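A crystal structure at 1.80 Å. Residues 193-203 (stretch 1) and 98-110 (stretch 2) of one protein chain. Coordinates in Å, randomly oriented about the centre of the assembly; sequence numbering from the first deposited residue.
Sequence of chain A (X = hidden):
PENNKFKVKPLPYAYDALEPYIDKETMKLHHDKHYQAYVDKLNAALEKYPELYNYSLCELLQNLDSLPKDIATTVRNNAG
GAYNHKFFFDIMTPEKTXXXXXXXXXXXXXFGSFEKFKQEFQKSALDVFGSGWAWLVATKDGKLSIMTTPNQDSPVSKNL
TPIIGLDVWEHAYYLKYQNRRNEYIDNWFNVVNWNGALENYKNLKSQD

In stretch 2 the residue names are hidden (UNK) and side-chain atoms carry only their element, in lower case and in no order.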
# COMPACT_ATOMS: atom_id res chain seq x y z
N ASN A 193 -7.56 -10.85 20.21
CA ASN A 193 -7.65 -12.07 21.01
C ASN A 193 -6.45 -12.17 21.96
O ASN A 193 -5.40 -12.70 21.61
CB ASN A 193 -7.72 -13.31 20.11
CG ASN A 193 -7.86 -14.61 20.90
OD1 ASN A 193 -7.81 -14.62 22.13
ND2 ASN A 193 -8.03 -15.72 20.19
N TRP A 194 -6.63 -11.66 23.18
CA TRP A 194 -5.54 -11.62 24.14
C TRP A 194 -5.13 -13.00 24.63
O TRP A 194 -3.98 -13.20 25.03
CB TRP A 194 -5.85 -10.67 25.31
CG TRP A 194 -5.76 -9.25 24.86
CD1 TRP A 194 -6.79 -8.37 24.66
CD2 TRP A 194 -4.56 -8.55 24.50
NE1 TRP A 194 -6.30 -7.17 24.20
CE2 TRP A 194 -4.94 -7.25 24.10
CE3 TRP A 194 -3.21 -8.90 24.49
CZ2 TRP A 194 -4.00 -6.29 23.69
CZ3 TRP A 194 -2.28 -7.95 24.08
CH2 TRP A 194 -2.68 -6.66 23.68
N ASN A 195 -6.05 -13.96 24.61
CA ASN A 195 -5.69 -15.33 24.96
C ASN A 195 -4.77 -15.95 23.91
O ASN A 195 -3.81 -16.65 24.24
CB ASN A 195 -6.93 -16.20 25.16
CG ASN A 195 -7.83 -15.66 26.27
OD1 ASN A 195 -7.36 -14.97 27.18
ND2 ASN A 195 -9.12 -15.96 26.19
N GLY A 196 -5.06 -15.66 22.64
CA GLY A 196 -4.19 -16.10 21.56
C GLY A 196 -2.84 -15.41 21.65
O GLY A 196 -1.79 -16.03 21.45
N ALA A 197 -2.85 -14.12 21.98
CA ALA A 197 -1.62 -13.36 22.16
C ALA A 197 -0.77 -13.99 23.27
O ALA A 197 0.45 -14.12 23.14
CB ALA A 197 -1.92 -11.91 22.48
N LEU A 198 -1.42 -14.37 24.37
CA LEU A 198 -0.72 -15.02 25.47
C LEU A 198 -0.07 -16.32 25.01
O LEU A 198 1.08 -16.62 25.38
CB LEU A 198 -1.68 -15.30 26.64
CG LEU A 198 -1.09 -16.06 27.83
CD1 LEU A 198 0.05 -15.29 28.46
CD2 LEU A 198 -2.18 -16.32 28.86
N GLU A 199 -0.78 -17.11 24.21
CA GLU A 199 -0.22 -18.35 23.69
C GLU A 199 0.97 -18.08 22.79
O GLU A 199 1.97 -18.79 22.83
CB GLU A 199 -1.27 -19.19 22.97
CG GLU A 199 -2.32 -19.79 23.92
CD GLU A 199 -1.70 -20.47 25.14
OE1 GLU A 199 -0.99 -21.49 24.98
OE2 GLU A 199 -1.93 -19.99 26.28
N ASN A 200 0.87 -17.03 21.97
CA ASN A 200 2.00 -16.62 21.15
C ASN A 200 3.22 -16.28 22.00
O ASN A 200 4.36 -16.62 21.64
CB ASN A 200 1.62 -15.41 20.28
CG ASN A 200 0.63 -15.76 19.19
OD1 ASN A 200 0.45 -16.93 18.85
ND2 ASN A 200 -0.01 -14.74 18.62
N TYR A 201 3.00 -15.61 23.12
CA TYR A 201 4.09 -15.21 23.99
C TYR A 201 4.67 -16.42 24.73
O TYR A 201 5.88 -16.52 24.90
CB TYR A 201 3.61 -14.16 24.99
CG TYR A 201 4.71 -13.51 25.80
CD1 TYR A 201 5.67 -12.72 25.18
CD2 TYR A 201 4.80 -13.70 27.17
CE1 TYR A 201 6.68 -12.12 25.90
CE2 TYR A 201 5.81 -13.10 27.91
CZ TYR A 201 6.75 -12.32 27.27
OH TYR A 201 7.75 -11.72 27.99
N LYS A 202 3.80 -17.33 25.15
CA LYS A 202 4.26 -18.52 25.86
C LYS A 202 5.06 -19.46 24.97
O LYS A 202 5.88 -20.24 25.47
CB LYS A 202 3.07 -19.29 26.45
CG LYS A 202 2.45 -18.65 27.67
CD LYS A 202 1.33 -19.54 28.17
CE LYS A 202 0.77 -19.04 29.49
NZ LYS A 202 -0.39 -19.88 29.93
N ASN A 203 4.84 -19.39 23.66
CA ASN A 203 5.47 -20.33 22.74
C ASN A 203 6.94 -20.04 22.47
O ASN A 203 7.61 -20.81 21.79
CB ASN A 203 4.70 -20.43 21.43
CG ASN A 203 3.52 -21.38 21.54
OD1 ASN A 203 3.59 -22.38 22.25
ND2 ASN A 203 2.44 -21.07 20.83
N UNK A 98 -8.99 -10.35 27.78
CA UNK A 98 -8.14 -9.29 28.31
C UNK A 98 -6.74 -9.85 28.53
O UNK A 98 -6.57 -11.06 28.59
c UNK A 98 -10.12 -8.15 29.46
c UNK A 98 -9.03 -9.18 32.11
c UNK A 98 -8.63 -9.74 30.76
c UNK A 98 -8.69 -8.70 29.63
N UNK A 99 -5.74 -8.96 28.62
CA UNK A 99 -4.38 -9.45 28.88
C UNK A 99 -4.32 -10.19 30.22
O UNK A 99 -4.99 -9.78 31.16
c UNK A 99 -4.31 -7.16 28.14
c UNK A 99 -5.78 -7.51 28.37
c UNK A 99 -3.55 -8.17 28.96
N UNK A 100 -3.51 -11.24 30.30
CA UNK A 100 -3.33 -11.96 31.56
C UNK A 100 -1.96 -12.61 31.65
O UNK A 100 -1.20 -12.64 30.69
o UNK A 100 -4.31 -14.08 30.81
c UNK A 100 -4.43 -13.01 31.73
N UNK A 101 -1.65 -13.13 32.84
CA UNK A 101 -0.45 -13.93 33.07
C UNK A 101 0.82 -13.21 32.61
O UNK A 101 0.94 -12.00 32.80
c UNK A 101 -1.79 -16.11 32.96
o UNK A 101 -0.85 -18.12 32.02
c UNK A 101 -0.59 -15.32 32.42
o UNK A 101 -3.02 -18.06 32.31
c UNK A 101 -1.89 -17.53 32.39
N UNK A 102 1.76 -13.95 32.05
CA UNK A 102 3.07 -13.38 31.75
C UNK A 102 3.03 -12.27 30.71
O UNK A 102 3.87 -11.38 30.73
c UNK A 102 4.07 -14.47 31.35
o UNK A 102 3.66 -15.15 30.18
N UNK A 103 2.07 -12.31 29.79
CA UNK A 103 1.98 -11.27 28.77
C UNK A 103 1.52 -9.96 29.40
O UNK A 103 2.07 -8.90 29.12
c UNK A 103 0.86 -10.65 26.51
c UNK A 103 -0.04 -11.21 25.42
c UNK A 103 1.06 -11.69 27.62
c UNK A 103 2.21 -10.21 25.93
N UNK A 104 0.52 -10.04 30.28
CA UNK A 104 0.05 -8.86 31.01
C UNK A 104 1.21 -8.22 31.77
O UNK A 104 1.40 -7.00 31.75
c UNK A 104 -1.07 -9.25 31.98
c UNK A 104 -1.58 -8.11 32.85
c UNK A 104 -3.11 -7.53 34.78
n UNK A 104 -3.92 -6.48 34.11
c UNK A 104 -2.65 -8.61 33.82
N UNK A 105 1.99 -9.05 32.45
CA UNK A 105 3.11 -8.54 33.24
C UNK A 105 4.20 -7.94 32.37
O UNK A 105 4.77 -6.89 32.70
o UNK A 105 4.39 -11.65 35.89
c UNK A 105 3.68 -9.65 34.12
c UNK A 105 2.69 -10.14 35.16
c UNK A 105 3.16 -11.38 35.90
o UNK A 105 2.31 -12.07 36.50
N UNK A 106 4.49 -8.59 31.25
CA UNK A 106 5.53 -8.14 30.34
C UNK A 106 5.17 -6.79 29.72
O UNK A 106 6.02 -5.93 29.54
c UNK A 106 5.78 -9.17 29.25
N UNK A 107 3.89 -6.61 29.41
CA UNK A 107 3.45 -5.33 28.87
C UNK A 107 3.68 -4.19 29.86
O UNK A 107 4.20 -3.13 29.50
c UNK A 107 1.85 -6.26 27.15
c UNK A 107 1.42 -3.99 28.20
c UNK A 107 1.96 -5.40 28.41
c UNK A 107 0.42 -6.55 26.70
N UNK A 108 3.32 -4.41 31.12
CA UNK A 108 3.57 -3.41 32.15
C UNK A 108 5.07 -3.17 32.31
O UNK A 108 5.50 -2.03 32.44
c UNK A 108 1.45 -3.65 33.52
o UNK A 108 0.82 -4.09 34.51
o UNK A 108 0.90 -3.06 32.57
c UNK A 108 2.95 -3.84 33.49
N UNK A 109 5.84 -4.25 32.30
CA UNK A 109 7.29 -4.15 32.45
C UNK A 109 7.93 -3.32 31.33
O UNK A 109 8.74 -2.43 31.58
n UNK A 109 9.88 -7.32 31.08
c UNK A 109 9.74 -8.56 30.63
c UNK A 109 9.98 -6.96 32.50
n UNK A 109 9.65 -8.79 29.32
c UNK A 109 7.92 -5.55 32.47
n UNK A 109 9.67 -9.57 31.49
c UNK A 109 9.42 -5.57 32.75
N UNK A 110 7.54 -3.61 30.09
CA UNK A 110 8.24 -3.05 28.94
C UNK A 110 7.66 -1.74 28.41
O UNK A 110 8.36 -0.99 27.73
c UNK A 110 9.15 -5.30 28.26
c UNK A 110 8.34 -4.10 27.83
o UNK A 110 9.00 -6.38 27.66
o UNK A 110 9.94 -5.16 29.22
O HOH W 1 -5.37 -13.47 28.38
O HOH W 2 -3.01 -12.24 27.52
O HOH W 3 8.45 -12.15 30.61

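Position 98 has four side-chain carbons, forked at the first, with one arm two carbons long. Its CA-to-CB bond points away from stretch 1, but the backbone O of position 98 lies 3.4 Å from Trp194 CB. That is Ile98.

Position 99 has three carbons that close a ring onto the backbone N. The ring lies over one face of the indole, and its carbon bonded to the backbone N is 4.0 Å from the centroid of the five-membered ring of Trp194, a CH-pi contact. This is Pro99.

Position 100 has one carbon and one oxygen. The oxygen is 3.7 Å from Leu198 CD2. A water accepts from this hydroxyl and donates to Ile98 O and Asn195 OD1. A second water accepts from the backbone N of position 100 and donates to Trp194 O. This is Ser100.

Position 101 has three carbons, the third carrying two oxygens. One of the oxygens lies 2.8 Å from Lys202 NZ, a salt bridge with Lys202 as donor. This is Glu101.

Position 102 again has one carbon and one oxygen. The oxygen is 3.5 Å from Tyr201 CD2, at the edge of the ring. This is Ser102.

Position 103 has four carbons, forked at the second. The side chain fits as a knob among Trp194, Ala197, Leu198 and Tyr201. One carbon at the end of the fork is 3.6 Å from Ala197 CB, and the other lies over one face of the Tyr201 ring. This is Leu103.

Position 104 has four carbons in a row ending in nitrogen. Its end leads away from stretch 1. This is Lys104.

Position 105 has three carbons, the last with two oxygens. It makes no contact here. This is Glu105.

Position 106 has a single carbon, the CB, which lies 3.5 Å from Tyr201 OH. This is Ala106.

Position 107 has four carbons, forked at the first, with one longer arm. The end of that arm reaches Trp194 CZ3 at 4.0 Å. This is Ile107.

Position 108 has two carbons, the second with two oxygens. It is out of reach. This is Asp108.

Position 109 has three carbons, a nitrogen, then a carbon with two more nitrogens. One of these two is 3.7 Å from Tyr201 OH. A water accepts from the other and donates to Tyr201 OH. This is Arg109.

Position 110 has two carbons, the second with two oxygens. One oxygen accepts from Arg109 NE, at 2.9 Å, in a salt bridge. This is Asp110.

The two helices cross at 85°, nearly perpendicular. Leu103 fills the apolar centre, with Pro99 packed on Trp194 nearby. The Lys202–Glu101 salt bridge and the bridging waters add polar links.

Stretch 2 (98-110) IPSESLKEAIDRD
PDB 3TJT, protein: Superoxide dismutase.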